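Long-range contact in alpha-rhamnosidase (Dictyoglomus thermophilum, PDB 6I60), which probably hydrolyses terminal non-reducing alpha-L-rhamnose residues from alpha-L-rhamnosides: residues I478-I482 with D827-Y831. Numbering follows the deposited sequence.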
loop_
_atom_site.group_PDB
_atom_site.type_symbol
_atom_site.label_atom_id
_atom_site.label_comp_id
_atom_site.label_asym_id
_atom_site.label_seq_id
_atom_site.Cartn_x
_atom_site.Cartn_y
_atom_site.Cartn_z
ATOM N N ILE A 478 -16.701 -9.553 5.769
ATOM C CA ILE A 478 -16.397 -8.203 5.302
ATOM C C ILE A 478 -14.915 -7.909 5.478
ATOM O O ILE A 478 -14.258 -7.372 4.576
ATOM C CB ILE A 478 -17.272 -7.168 6.037
ATOM C CG1 ILE A 478 -18.752 -7.400 5.728
ATOM C CG2 ILE A 478 -16.867 -5.750 5.652
ATOM C CD1 ILE A 478 -19.683 -6.854 6.785
ATOM N N HIS A 479 -14.361 -8.269 6.639
ATOM C CA HIS A 479 -12.934 -8.091 6.875
ATOM C C HIS A 479 -12.107 -8.902 5.883
ATOM O O HIS A 479 -11.043 -8.454 5.437
ATOM C CB HIS A 479 -12.596 -8.481 8.315
ATOM C CG HIS A 479 -11.128 -8.566 8.596
ATOM N ND1 HIS A 479 -10.263 -7.518 8.362
ATOM C CD2 HIS A 479 -10.374 -9.571 9.098
ATOM C CE1 HIS A 479 -9.038 -7.877 8.703
ATOM N NE2 HIS A 479 -9.079 -9.118 9.153
ATOM N N HIS A 480 -12.584 -10.095 5.518
ATOM C CA HIS A 480 -11.866 -10.916 4.547
ATOM C C HIS A 480 -11.904 -10.288 3.159
ATOM O O HIS A 480 -10.928 -10.375 2.403
ATOM C CB HIS A 480 -12.457 -12.330 4.523
ATOM C CG HIS A 480 -12.187 -13.084 3.255
ATOM N ND1 HIS A 480 -13.006 -13.000 2.148
ATOM C CD2 HIS A 480 -11.197 -13.946 2.924
ATOM C CE1 HIS A 480 -12.526 -13.771 1.188
ATOM N NE2 HIS A 480 -11.429 -14.356 1.634
ATOM N N ASN A 481 -13.020 -9.642 2.809
ATOM C CA ASN A 481 -13.149 -9.043 1.484
ATOM C C ASN A 481 -12.272 -7.807 1.336
ATOM O O ASN A 481 -11.769 -7.533 0.239
ATOM C CB ASN A 481 -14.613 -8.690 1.211
ATOM C CG ASN A 481 -15.452 -9.903 0.845
ATOM O OD1 ASN A 481 -15.240 -11.003 1.356
ATOM N ND2 ASN A 481 -16.415 -9.704 -0.045
ATOM N N ILE A 482 -12.078 -7.051 2.418
ATOM C CA ILE A 482 -11.266 -5.839 2.348
ATOM C C ILE A 482 -9.787 -6.192 2.224
ATOM O O ILE A 482 -9.027 -5.505 1.528
ATOM C CB ILE A 482 -11.550 -4.943 3.570
ATOM C CG1 ILE A 482 -12.949 -4.329 3.459
ATOM C CG2 ILE A 482 -10.506 -3.848 3.703
ATOM C CD1 ILE A 482 -13.402 -3.590 4.698
ATOM N N ASP A 827 -12.803 -1.401 7.790
ATOM C CA ASP A 827 -11.906 -2.346 8.445
ATOM C C ASP A 827 -11.100 -1.681 9.551
ATOM O O ASP A 827 -10.724 -2.341 10.526
ATOM C CB ASP A 827 -10.974 -2.989 7.421
ATOM C CG ASP A 827 -10.570 -4.393 7.812
ATOM O OD1 ASP A 827 -11.469 -5.251 7.946
ATOM O OD2 ASP A 827 -9.358 -4.635 7.995
ATOM N N ALA A 828 -10.824 -0.382 9.420
ATOM C CA ALA A 828 -10.176 0.342 10.508
ATOM C C ALA A 828 -11.080 0.434 11.729
ATOM O O ALA A 828 -10.593 0.416 12.864
ATOM C CB ALA A 828 -9.763 1.737 10.043
ATOM N N TRP A 829 -12.394 0.529 11.516
ATOM C CA TRP A 829 -13.327 0.561 12.635
ATOM C C TRP A 829 -13.343 -0.763 13.388
ATOM O O TRP A 829 -13.548 -0.778 14.608
ATOM C CB TRP A 829 -14.728 0.913 12.134
ATOM C CG TRP A 829 -15.726 1.141 13.225
ATOM C CD1 TRP A 829 -15.759 2.186 14.100
ATOM C CD2 TRP A 829 -16.840 0.305 13.554
ATOM N NE1 TRP A 829 -16.824 2.051 14.958
ATOM C CE2 TRP A 829 -17.504 0.904 14.643
ATOM C CE3 TRP A 829 -17.340 -0.894 13.036
ATOM C CZ2 TRP A 829 -18.642 0.347 15.222
ATOM C CZ3 TRP A 829 -18.473 -1.445 13.612
ATOM C CH2 TRP A 829 -19.110 -0.825 14.694
ATOM N N PHE A 830 -13.125 -1.879 12.687
ATOM C CA PHE A 830 -13.098 -3.177 13.354
ATOM C C PHE A 830 -11.925 -3.278 14.321
ATOM O O PHE A 830 -12.047 -3.881 15.394
ATOM C CB PHE A 830 -13.028 -4.300 12.319
ATOM C CG PHE A 830 -14.204 -4.345 11.388
ATOM C CD1 PHE A 830 -15.446 -3.882 11.790
ATOM C CD2 PHE A 830 -14.067 -4.859 10.108
ATOM C CE1 PHE A 830 -16.530 -3.928 10.934
ATOM C CE2 PHE A 830 -15.145 -4.908 9.246
ATOM C CZ PHE A 830 -16.379 -4.442 9.659
ATOM N N TYR A 831 -10.781 -2.694 13.959
ATOM C CA TYR A 831 -9.600 -2.761 14.812
ATOM C C TYR A 831 -9.720 -1.828 16.012
ATOM O O TYR A 831 -9.470 -2.236 17.152
ATOM C CB TYR A 831 -8.350 -2.414 14.002
ATOM C CG TYR A 831 -7.814 -3.535 13.140
ATOM C CD1 TYR A 831 -8.268 -3.715 11.842
ATOM C CD2 TYR A 831 -6.840 -4.401 13.620
ATOM C CE1 TYR A 831 -7.775 -4.734 11.047
ATOM C CE2 TYR A 831 -6.341 -5.422 12.832
ATOM C CZ TYR A 831 -6.812 -5.583 11.547
ATOM O OH TYR A 831 -6.320 -6.595 10.759
#
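H479 and D827 meet at the centre of this buried helix-helix contact, where H479 ND1 donates to D827 OD1 over 2.6 Å. The imidazole and carboxylate planes lie only 7° apart, and D827 OD1 accepts through its syn lone pair, on the side of its partner oxygen D827 OD2. The H479 ring gets there because chi1 (170°) carries it away from its own backbone N toward the acid; the rotation about the CB-CG bond then presents ND1. Histidine suits the place because it offers a polar N-H on a flat ring; aspartate is short enough to fit where the two CA atoms are 6.0 Å apart.

Apolar groups flank this polar pair. I482 runs past D827 in the opposite direction, its CD1 3.7 Å from D827 CB, so the branched chain packs on the aliphatic part of the acid. I478 CG2 comes to the edge of the F830 ring, 4.1 Å from F830 CE2. Next to ND1 on the ring, H479 CE1 lies 3.6 Å from Y831 OH, which approaches obliquely, the two rings inclined at 77°.

Helix 514-520 supplies the second shell: N520 ND2 donates to D827 OD2, while N520 OD1 bonds to Y831 OH, tying both residues to one amide. F468 meets the H479 ring edge-to-face. The contact joins helices 473-488 and 826-835, far apart in sequence, within the six-hairpin glycosidase domain, in this family an (alpha/alpha)6 barrel. Chemically, the buried carboxylate has a hydrogen-bonding partner on each oxygen, and its charge would probably polarise the imidazole and favour a proton on ND1.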